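PDB 4ZOY: Sqt1 from Chaetomium thermophilum, which probably acts as a dedicated WD40-repeat chaperone that captures a nascent ribosomal protein during its synthesis, in ribosome biogenesis. Local coordinates for residues 83-94 and 106-117; 160-170 and 182-193. All blocks are in the same frame, centred on the assembly; numbering follows the deposited sequence.

How the interactions relate
Both contacts belong to one WD40 propeller, and they lie on neighbouring blades. Interaction 1 joins the outer strand of one blade and the loop after it to the next blade, built of strands 92-97, 104-109, 114-120 and 129-136. Interaction 2 begins one blade further on. It pairs strand 166-171 with the outer strand 180-186, then follows the chain into the following blade. The contact centres are about 18 Å apart, and each lies about 17 Å from the centre of the chain. They meet where Met114 CE packs on Phe169 CD2, at 3.7 Å. A turn aspartate holds each tight turn, Asp111 in interaction 1 and Asp163 in interaction 2.

Interaction 1 (83-94 and 106-117); sequences FEIDGHTDSINA and VSGGMDGRMRVY
His88 lies with its ring edge between Asp111 and Ser107. His88 ND1 donates to the syn lone pair of Asp111 OD1 at 3.2 Å. The bond is nearly straight (170°) and lies in the imidazole plane. The carboxylate is turned 35° from the ring. At the other nitrogen, His88 NE2 and Ser107 OG are hydrogen-bonded at 2.8 Å. Both ring nitrogens are thus held, which fixes the rotation of this buried ring. Arg115 CD covers one face in a CH-pi contact, 3.9 Å from the centroid of the His88 ring.

Asp111 CG sits between its own backbone N and carbonyl carbon (chi1 52°). This turns the carboxylate toward the 83-94 loop, where Asp111 OD2 accepts from Thr89 N at 2.8 Å. OD1 also takes Arg113 N from above the carboxylate plane, an Asx turn. Arg113 NE forms a salt bridge with Asp111 OD2, through a weak, bent hydrogen bond. Arg113 NH2 reaches Thr89 OG1 at 3.2 Å in the guanidinium plane.

Asp111, His88 and Ser107 are consistent with the first three members of the WD40 structural tetrad; Tyr117 stands where a tryptophan is usual and has no indole N-H to offer Ser107. Phe83 points its edge at the Tyr117 face, offset, with centroids 5.5 Å apart. Ile85 CG2 lies 3.5 Å from Tyr117 OH, which accepts from Arg115 NE.

Asn93 N and Ala94 N share Gly108 O in a classic beta bulge. Arg113 and Arg115 both form salt bridges to Glu135 on the adjoining strand 129-136. Strand 83-85 pairs with strand 45-51 of the preceding blade, and Ala94 packs on Phe145 of strand 142-147 in the next.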
loop_
_atom_site.group_PDB
_atom_site.type_symbol
_atom_site.label_atom_id
_atom_site.label_comp_id
_atom_site.label_asym_id
_atom_site.label_seq_id
_atom_site.Cartn_x
_atom_site.Cartn_y
_atom_site.Cartn_z
ATOM N N PHE A 83 -20.524 9.705 3.364
ATOM C CA PHE A 83 -19.762 10.866 3.817
ATOM C C PHE A 83 -18.957 11.440 2.668
ATOM O O PHE A 83 -18.562 10.711 1.758
ATOM C CB PHE A 83 -18.829 10.500 4.979
ATOM C CG PHE A 83 -18.191 11.690 5.644
ATOM C CD1 PHE A 83 -18.958 12.584 6.380
ATOM C CD2 PHE A 83 -16.823 11.913 5.544
ATOM C CE1 PHE A 83 -18.377 13.678 7.000
ATOM C CE2 PHE A 83 -16.233 13.004 6.163
ATOM C CZ PHE A 83 -17.015 13.891 6.891
ATOM N N GLU A 84 -18.724 12.748 2.711
ATOM C CA GLU A 84 -17.918 13.421 1.704
ATOM C C GLU A 84 -16.709 14.068 2.353
ATOM O O GLU A 84 -16.823 14.718 3.395
ATOM C CB GLU A 84 -18.740 14.474 0.953
ATOM C CG GLU A 84 -19.861 13.885 0.120
ATOM C CD GLU A 84 -20.514 14.907 -0.794
ATOM O OE1 GLU A 84 -19.851 15.900 -1.154
ATOM O OE2 GLU A 84 -21.685 14.694 -1.167
ATOM N N ILE A 85 -15.547 13.883 1.738
ATOM C CA ILE A 85 -14.321 14.470 2.246
ATOM C C ILE A 85 -13.966 15.713 1.449
ATOM O O ILE A 85 -13.515 15.625 0.307
ATOM C CB ILE A 85 -13.148 13.468 2.189
ATOM C CG1 ILE A 85 -13.495 12.197 2.967
ATOM C CG2 ILE A 85 -11.875 14.118 2.726
ATOM C CD1 ILE A 85 -12.502 11.059 2.727
ATOM N N ASP A 86 -14.185 16.877 2.061
ATOM C CA ASP A 86 -13.892 18.159 1.431
ATOM C C ASP A 86 -12.742 18.868 2.130
ATOM O O ASP A 86 -12.405 18.542 3.265
ATOM C CB ASP A 86 -15.132 19.058 1.449
ATOM C CG ASP A 86 -16.280 18.491 0.633
ATOM O OD1 ASP A 86 -16.042 18.068 -0.513
ATOM O OD2 ASP A 86 -17.420 18.470 1.143
ATOM N N GLY A 87 -12.146 19.842 1.457
ATOM C CA GLY A 87 -11.094 20.632 2.068
ATOM C C GLY A 87 -9.741 20.524 1.394
ATOM O O GLY A 87 -8.843 21.320 1.666
ATOM N N HIS A 88 -9.572 19.534 0.524
ATOM C CA HIS A 88 -8.324 19.422 -0.210
ATOM C C HIS A 88 -8.378 20.271 -1.473
ATOM O O HIS A 88 -9.325 20.177 -2.259
ATOM C CB HIS A 88 -8.015 17.964 -0.549
ATOM C CG HIS A 88 -7.608 17.148 0.637
ATOM N ND1 HIS A 88 -6.314 17.143 1.126
ATOM C CD2 HIS A 88 -8.312 16.310 1.428
ATOM C CE1 HIS A 88 -6.252 16.342 2.171
ATOM N NE2 HIS A 88 -7.446 15.818 2.376
ATOM N N THR A 89 -7.356 21.104 -1.652
ATOM C CA THR A 89 -7.304 22.042 -2.761
ATOM C C THR A 89 -6.517 21.465 -3.927
ATOM O O THR A 89 -6.319 22.113 -4.956
ATOM C CB THR A 89 -6.685 23.378 -2.316
ATOM O OG1 THR A 89 -5.412 23.138 -1.704
ATOM C CG2 THR A 89 -7.599 24.065 -1.308
ATOM N N ASP A 90 -6.072 20.224 -3.758
ATOM C CA ASP A 90 -5.416 19.482 -4.822
ATOM C C ASP A 90 -5.782 18.027 -4.565
ATOM O O ASP A 90 -6.406 17.735 -3.549
ATOM C CB ASP A 90 -3.900 19.707 -4.811
ATOM C CG ASP A 90 -3.246 19.422 -6.153
ATOM O OD1 ASP A 90 -3.865 18.765 -7.016
ATOM O OD2 ASP A 90 -2.086 19.851 -6.341
ATOM N N SER A 91 -5.404 17.135 -5.474
ATOM C CA SER A 91 -5.841 15.732 -5.427
ATOM C C SER A 91 -5.610 15.037 -4.099
ATOM O O SER A 91 -4.561 15.198 -3.491
ATOM C CB SER A 91 -5.127 14.931 -6.509
ATOM O OG SER A 91 -5.285 15.554 -7.773
ATOM N N ILE A 92 -6.586 14.256 -3.657
ATOM C CA ILE A 92 -6.325 13.334 -2.546
ATOM C C ILE A 92 -5.481 12.182 -3.078
ATOM O O ILE A 92 -5.848 11.541 -4.056
ATOM C CB ILE A 92 -7.602 12.795 -1.904
ATOM C CG1 ILE A 92 -8.404 13.946 -1.277
ATOM C CG2 ILE A 92 -7.242 11.735 -0.850
ATOM C CD1 ILE A 92 -9.680 13.526 -0.565
ATOM N N ASN A 93 -4.350 11.929 -2.424
ATOM C CA ASN A 93 -3.367 10.971 -2.906
ATOM C C ASN A 93 -3.179 9.788 -1.956
ATOM O O ASN A 93 -2.588 8.765 -2.326
ATOM C CB ASN A 93 -2.026 11.686 -3.108
ATOM C CG ASN A 93 -1.084 10.910 -3.997
ATOM O OD1 ASN A 93 -1.485 10.370 -5.027
ATOM N ND2 ASN A 93 0.179 10.852 -3.604
ATOM N N ALA A 94 -3.682 9.942 -0.735
ATOM C CA ALA A 94 -3.511 8.940 0.305
ATOM C C ALA A 94 -4.709 8.957 1.243
ATOM O O ALA A 94 -5.243 10.030 1.543
ATOM C CB ALA A 94 -2.223 9.201 1.078
ATOM N N VAL A 106 -8.064 9.327 7.836
ATOM C CA VAL A 106 -7.135 10.389 7.524
ATOM C C VAL A 106 -6.955 10.509 6.018
ATOM O O VAL A 106 -6.734 9.509 5.328
ATOM C CB VAL A 106 -5.767 10.141 8.200
ATOM C CG1 VAL A 106 -4.877 11.342 8.034
ATOM C CG2 VAL A 106 -5.951 9.811 9.693
ATOM N N SER A 107 -7.084 11.730 5.507
ATOM C CA SER A 107 -6.851 11.970 4.090
ATOM C C SER A 107 -5.595 12.812 3.885
ATOM O O SER A 107 -5.275 13.682 4.694
ATOM C CB SER A 107 -8.072 12.641 3.449
ATOM O OG SER A 107 -8.361 13.869 4.099
ATOM N N GLY A 108 -4.879 12.543 2.801
ATOM C CA GLY A 108 -3.633 13.223 2.523
ATOM C C GLY A 108 -3.588 13.664 1.086
ATOM O O GLY A 108 -3.870 12.878 0.189
ATOM N N GLY A 109 -3.249 14.927 0.859
ATOM C CA GLY A 109 -3.335 15.457 -0.486
ATOM C C GLY A 109 -2.043 15.884 -1.144
ATOM O O GLY A 109 -0.993 16.014 -0.506
ATOM N N MET A 110 -2.138 16.120 -2.450
ATOM C CA MET A 110 -1.076 16.733 -3.227
ATOM C C MET A 110 -0.923 18.207 -2.846
ATOM O O MET A 110 -0.035 18.895 -3.342
ATOM C CB MET A 110 -1.373 16.589 -4.720
ATOM C CG MET A 110 -1.346 15.144 -5.201
ATOM S SD MET A 110 0.314 14.463 -5.063
ATOM C CE MET A 110 1.185 15.528 -6.207
ATOM N N ASP A 111 -1.799 18.670 -1.962
ATOM C CA ASP A 111 -1.685 19.992 -1.364
ATOM C C ASP A 111 -0.914 19.940 -0.047
ATOM O O ASP A 111 -0.697 20.967 0.594
ATOM C CB ASP A 111 -3.073 20.611 -1.137
ATOM C CG ASP A 111 -4.030 19.693 -0.367
ATOM O OD1 ASP A 111 -3.618 18.619 0.126
ATOM O OD2 ASP A 111 -5.217 20.061 -0.238
ATOM N N GLY A 112 -0.503 18.743 0.360
ATOM C CA GLY A 112 0.240 18.582 1.597
ATOM C C GLY A 112 -0.638 18.545 2.834
ATOM O O GLY A 112 -0.149 18.362 3.954
ATOM N N ARG A 113 -1.944 18.724 2.651
ATOM C CA ARG A 113 -2.858 18.699 3.781
ATOM C C ARG A 113 -3.117 17.283 4.266
ATOM O O ARG A 113 -3.395 16.379 3.471
ATOM C CB ARG A 113 -4.192 19.355 3.422
ATOM C CG ARG A 113 -4.092 20.815 3.044
ATOM C CD ARG A 113 -5.466 21.361 2.683
ATOM N NE ARG A 113 -5.373 22.443 1.707
ATOM C CZ ARG A 113 -5.264 23.726 2.029
ATOM N NH1 ARG A 113 -5.235 24.086 3.304
ATOM N NH2 ARG A 113 -5.180 24.648 1.083
ATOM N N MET A 114 -3.018 17.100 5.576
ATOM C CA MET A 114 -3.456 15.885 6.229
ATOM C C MET A 114 -4.698 16.209 7.050
ATOM O O MET A 114 -4.627 16.945 8.033
ATOM C CB MET A 114 -2.350 15.304 7.119
ATOM C CG MET A 114 -2.745 14.007 7.782
ATOM S SD MET A 114 -1.508 13.293 8.904
ATOM C CE MET A 114 -1.592 14.450 10.284
ATOM N N ARG A 115 -5.846 15.684 6.633
ATOM C CA ARG A 115 -7.093 15.961 7.338
ATOM C C ARG A 115 -7.510 14.759 8.152
ATOM O O ARG A 115 -7.562 13.633 7.647
ATOM C CB ARG A 115 -8.195 16.366 6.357
ATOM C CG ARG A 115 -7.873 17.680 5.671
ATOM C CD ARG A 115 -8.933 18.110 4.668
ATOM N NE ARG A 115 -10.253 18.282 5.261
ATOM C CZ ARG A 115 -10.672 19.401 5.847
ATOM N NH1 ARG A 115 -9.860 20.445 5.942
ATOM N NH2 ARG A 115 -11.900 19.467 6.344
ATOM N N VAL A 116 -7.797 15.008 9.427
ATOM C CA VAL A 116 -8.115 13.957 10.379
ATOM C C VAL A 116 -9.589 13.981 10.787
ATOM O O VAL A 116 -10.097 14.999 11.275
ATOM C CB VAL A 116 -7.240 14.079 11.647
ATOM C CG1 VAL A 116 -7.631 13.028 12.670
ATOM C CG2 VAL A 116 -5.756 13.990 11.285
ATOM N N TYR A 117 -10.261 12.854 10.586
ATOM C CA TYR A 117 -11.671 12.694 10.919
ATOM C C TYR A 117 -11.860 11.616 11.967
ATOM O O TYR A 117 -11.319 10.514 11.833
ATOM C CB TYR A 117 -12.491 12.327 9.673
ATOM C CG TYR A 117 -12.460 13.357 8.562
ATOM C CD1 TYR A 117 -11.410 13.400 7.650
ATOM C CD2 TYR A 117 -13.490 14.275 8.413
ATOM C CE1 TYR A 117 -11.376 14.333 6.636
ATOM C CE2 TYR A 117 -13.463 15.215 7.403
ATOM C CZ TYR A 117 -12.410 15.244 6.518
ATOM O OH TYR A 117 -12.389 16.183 5.516
HETATM O O HOH W 1 -14.905 16.959 4.834
HETATM O O HOH W 2 -1.106 21.715 -4.626
#

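Interaction 2 (160-170 and 182-193); sequences GASDGSVWVFT and IVQSYFLHTGPC
Trp167 lies with one indole face over Ser185, its partner in a non-hydrogen-bonded antiparallel pair. Trp167 CB comes 4.1 Å from Gln184 O. CG stands anti to the carbonyl carbon (chi1 -64°), and from there the indole reaches over the outer strand. CD2 and CE3 meet Ser185 CB, which sits 3.5 Å from the centroid of the Trp167 six-membered ring, a CH-pi contact over the face. On the five-membered ring Trp167 NE1 donates to Ser165 OG at 2.8 Å, close to the indole plane. Ser165 OG in turn donates a hydrogen bond to Asp163 OD1. Farther out, CZ3 meets Ile182 CD1 at the ring edge. Trp167 CZ2 touches Phe187 CZ at 3.7 Å, with the two ring planes at right angles. CH2, at the far end, still lies over Ser185 CB. A leucine in its place would probably leave Ser165 OG without its indole donor and open a gap between Ser185 and Phe187.

Strands 166-171 and 180-186 are the third and fourth of a four-stranded WD40 propeller blade, with 180-186 on its outer edge. Beyond Phe187 the chain crosses to the next blade, where His189 bonds Thr207 and Ser213.

Val166 and Tyr186 exchange two backbone hydrogen bonds. Val168 O takes both Val183 N and Gln184 N, a classic beta bulge. Phe169 CE1 packs on Ile182 CG1, and the two side chains run side by side.

Asp163 OD1 also accepts from Ser165 N, an Asx turn that shapes the hairpin end. Next to it Ala161 O receives Gly164 N and Cys193 N from opposite faces of its plane. One water bridges Asp163 O and His189 O. Another joins Gly164 O to His189 N. Val166 CG2 meets Cys193 SG at 3.7 Å.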
loop_
_atom_site.group_PDB
_atom_site.type_symbol
_atom_site.label_atom_id
_atom_site.label_comp_id
_atom_site.label_asym_id
_atom_site.label_seq_id
_atom_site.Cartn_x
_atom_site.Cartn_y
_atom_site.Cartn_z
ATOM N N GLY A 160 5.061 9.859 3.944
ATOM C CA GLY A 160 6.260 10.326 3.281
ATOM C C GLY A 160 5.877 11.392 2.282
ATOM O O GLY A 160 4.769 11.350 1.744
ATOM N N ALA A 161 6.778 12.338 2.039
ATOM C CA ALA A 161 6.448 13.515 1.231
ATOM C C ALA A 161 7.416 13.769 0.079
ATOM O O ALA A 161 8.468 13.139 -0.018
ATOM C CB ALA A 161 6.378 14.750 2.130
ATOM N N SER A 162 7.056 14.717 -0.787
ATOM C CA SER A 162 7.850 15.014 -1.978
ATOM C C SER A 162 9.203 15.646 -1.656
ATOM O O SER A 162 10.125 15.588 -2.479
ATOM C CB SER A 162 7.068 15.933 -2.927
ATOM O OG SER A 162 6.793 17.191 -2.328
ATOM N N ASP A 163 9.332 16.233 -0.467
ATOM C CA ASP A 163 10.619 16.794 -0.035
ATOM C C ASP A 163 11.519 15.748 0.624
ATOM O O ASP A 163 12.595 16.068 1.127
ATOM C CB ASP A 163 10.404 17.990 0.903
ATOM C CG ASP A 163 9.722 17.623 2.212
ATOM O OD1 ASP A 163 9.339 16.452 2.415
ATOM O OD2 ASP A 163 9.540 18.538 3.045
ATOM N N GLY A 164 11.074 14.494 0.617
ATOM C CA GLY A 164 11.874 13.415 1.156
ATOM C C GLY A 164 11.607 13.162 2.620
ATOM O O GLY A 164 12.113 12.201 3.185
ATOM N N SER A 165 10.815 14.029 3.244
ATOM C CA SER A 165 10.600 13.901 4.684
ATOM C C SER A 165 9.604 12.793 5.016
ATOM O O SER A 165 8.753 12.422 4.209
ATOM C CB SER A 165 10.145 15.239 5.298
ATOM O OG SER A 165 8.812 15.564 4.964
ATOM N N VAL A 166 9.756 12.254 6.219
ATOM C CA VAL A 166 8.890 11.218 6.730
ATOM C C VAL A 166 8.411 11.670 8.094
ATOM O O VAL A 166 9.225 12.005 8.959
ATOM C CB VAL A 166 9.619 9.873 6.814
ATOM C CG1 VAL A 166 8.759 8.841 7.532
ATOM C CG2 VAL A 166 9.999 9.401 5.412
ATOM N N TRP A 167 7.092 11.712 8.264
ATOM C CA TRP A 167 6.464 12.169 9.499
ATOM C C TRP A 167 5.686 11.039 10.149
ATOM O O TRP A 167 5.002 10.267 9.465
ATOM C CB TRP A 167 5.535 13.355 9.209
ATOM C CG TRP A 167 6.268 14.558 8.702
ATOM C CD1 TRP A 167 6.851 14.710 7.472
ATOM C CD2 TRP A 167 6.512 15.781 9.415
ATOM N NE1 TRP A 167 7.449 15.944 7.384
ATOM C CE2 TRP A 167 7.248 16.622 8.559
ATOM C CE3 TRP A 167 6.170 16.243 10.692
ATOM C CZ2 TRP A 167 7.662 17.904 8.940
ATOM C CZ3 TRP A 167 6.576 17.520 11.066
ATOM C CH2 TRP A 167 7.311 18.331 10.193
ATOM N N VAL A 168 5.785 10.934 11.469
ATOM C CA VAL A 168 4.974 9.996 12.220
ATOM C C VAL A 168 4.116 10.774 13.211
ATOM O O VAL A 168 4.646 11.545 14.008
ATOM C CB VAL A 168 5.844 8.955 12.967
ATOM C CG1 VAL A 168 4.963 7.983 13.726
ATOM C CG2 VAL A 168 6.756 8.215 11.976
ATOM N N PHE A 169 2.801 10.590 13.129
ATOM C CA PHE A 169 1.859 11.310 13.980
ATOM C C PHE A 169 1.083 10.339 14.829
ATOM O O PHE A 169 0.775 9.229 14.384
ATOM C CB PHE A 169 0.844 12.120 13.159
ATOM C CG PHE A 169 1.448 13.140 12.258
ATOM C CD1 PHE A 169 1.780 14.399 12.740
ATOM C CD2 PHE A 169 1.661 12.864 10.908
ATOM C CE1 PHE A 169 2.332 15.365 11.899
ATOM C CE2 PHE A 169 2.207 13.817 10.068
ATOM C CZ PHE A 169 2.547 15.076 10.560
ATOM N N THR A 170 0.712 10.769 16.034
ATOM C CA THR A 170 -0.228 9.991 16.821
ATOM C C THR A 170 -1.478 10.830 17.074
ATOM O O THR A 170 -1.385 12.013 17.393
ATOM C CB THR A 170 0.407 9.499 18.133
ATOM O OG1 THR A 170 1.387 8.504 17.807
ATOM C CG2 THR A 170 -0.634 8.860 19.019
ATOM N N ILE A 182 3.118 15.004 17.058
ATOM C CA ILE A 182 4.212 14.612 16.207
ATOM C C ILE A 182 5.181 13.688 16.953
ATOM O O ILE A 182 5.864 14.116 17.889
ATOM C CB ILE A 182 4.950 15.829 15.711
ATOM C CG1 ILE A 182 3.974 16.783 15.024
ATOM C CG2 ILE A 182 6.078 15.417 14.804
ATOM C CD1 ILE A 182 4.663 17.975 14.429
ATOM N N VAL A 183 5.241 12.419 16.549
ATOM C CA VAL A 183 6.170 11.461 17.157
ATOM C C VAL A 183 7.575 11.610 16.581
ATOM O O VAL A 183 8.569 11.614 17.320
ATOM C CB VAL A 183 5.676 10.031 16.949
ATOM C CG1 VAL A 183 6.631 9.023 17.589
ATOM C CG2 VAL A 183 4.269 9.877 17.507
ATOM N N GLN A 184 7.655 11.719 15.256
ATOM C CA GLN A 184 8.919 11.907 14.549
ATOM C C GLN A 184 8.740 12.752 13.307
ATOM O O GLN A 184 7.676 12.738 12.687
ATOM C CB GLN A 184 9.527 10.566 14.115
ATOM C CG GLN A 184 9.788 9.569 15.207
ATOM C CD GLN A 184 11.032 9.870 16.017
ATOM O OE1 GLN A 184 11.751 10.832 15.753
ATOM N NE2 GLN A 184 11.302 9.024 17.001
ATOM N N SER A 185 9.794 13.475 12.946
ATOM C CA SER A 185 9.884 14.117 11.642
ATOM C C SER A 185 11.310 13.931 11.149
ATOM O O SER A 185 12.258 14.465 11.730
ATOM C CB SER A 185 9.509 15.601 11.704
ATOM O OG SER A 185 10.421 16.325 12.518
ATOM N N TYR A 186 11.457 13.143 10.090
ATOM C CA TYR A 186 12.763 12.779 9.559
ATOM C C TYR A 186 13.034 13.449 8.228
ATOM O O TYR A 186 12.130 13.563 7.396
ATOM C CB TYR A 186 12.865 11.277 9.349
ATOM C CG TYR A 186 12.670 10.419 10.568
ATOM C CD1 TYR A 186 13.635 10.364 11.569
ATOM C CD2 TYR A 186 11.540 9.620 10.697
ATOM C CE1 TYR A 186 13.462 9.555 12.679
ATOM C CE2 TYR A 186 11.362 8.811 11.793
ATOM C CZ TYR A 186 12.331 8.775 12.780
ATOM O OH TYR A 186 12.145 7.949 13.864
ATOM N N PHE A 187 14.281 13.861 8.017
ATOM C CA PHE A 187 14.673 14.574 6.809
ATOM C C PHE A 187 15.948 13.992 6.227
ATOM O O PHE A 187 16.880 14.719 5.876
ATOM C CB PHE A 187 14.852 16.068 7.116
ATOM C CG PHE A 187 13.647 16.688 7.753
ATOM C CD1 PHE A 187 12.594 17.138 6.974
ATOM C CD2 PHE A 187 13.553 16.794 9.129
ATOM C CE1 PHE A 187 11.470 17.692 7.558
ATOM C CE2 PHE A 187 12.431 17.350 9.719
ATOM C CZ PHE A 187 11.390 17.795 8.931
ATOM N N LEU A 188 15.985 12.674 6.112
ATOM C CA LEU A 188 17.184 11.984 5.649
ATOM C C LEU A 188 17.203 11.780 4.134
ATOM O O LEU A 188 18.249 11.958 3.513
ATOM C CB LEU A 188 17.338 10.644 6.373
ATOM C CG LEU A 188 17.571 10.767 7.884
ATOM C CD1 LEU A 188 17.816 9.412 8.514
ATOM C CD2 LEU A 188 18.726 11.709 8.180
ATOM N N HIS A 189 16.073 11.398 3.532
ATOM C CA HIS A 189 16.005 11.334 2.069
ATOM C C HIS A 189 16.233 12.727 1.489
ATOM O O HIS A 189 15.812 13.710 2.091
ATOM C CB HIS A 189 14.652 10.822 1.572
ATOM C CG HIS A 189 14.301 9.431 2.009
ATOM N ND1 HIS A 189 15.093 8.333 1.760
ATOM C CD2 HIS A 189 13.191 8.962 2.624
ATOM C CE1 HIS A 189 14.495 7.246 2.222
ATOM N NE2 HIS A 189 13.337 7.603 2.749
ATOM N N THR A 190 16.863 12.801 0.319
ATOM C CA THR A 190 17.135 14.089 -0.332
ATOM C C THR A 190 16.311 14.291 -1.603
ATOM O O THR A 190 16.423 15.322 -2.265
ATOM C CB THR A 190 18.635 14.252 -0.693
ATOM O OG1 THR A 190 18.966 13.424 -1.815
ATOM C CG2 THR A 190 19.518 13.889 0.483
ATOM N N GLY A 191 15.498 13.298 -1.946
ATOM C CA GLY A 191 14.544 13.410 -3.033
ATOM C C GLY A 191 13.220 12.842 -2.551
ATOM O O GLY A 191 13.140 12.349 -1.428
ATOM N N PRO A 192 12.181 12.892 -3.399
ATOM C CA PRO A 192 10.845 12.414 -3.015
ATOM C C PRO A 192 10.866 11.054 -2.323
ATOM O O PRO A 192 11.545 10.126 -2.767
ATOM C CB PRO A 192 10.111 12.325 -4.351
ATOM C CG PRO A 192 10.753 13.409 -5.176
ATOM C CD PRO A 192 12.203 13.422 -4.774
ATOM N N CYS A 193 10.142 10.960 -1.215
ATOM C CA CYS A 193 9.980 9.695 -0.517
ATOM C C CYS A 193 8.807 8.947 -1.140
ATOM O O CYS A 193 7.654 9.380 -1.045
ATOM C CB CYS A 193 9.755 9.926 0.973
ATOM S SG CYS A 193 9.508 8.386 1.890
HETATM O O HOH W 3 14.055 15.445 3.482
HETATM O O HOH W 4 13.645 11.083 5.357
#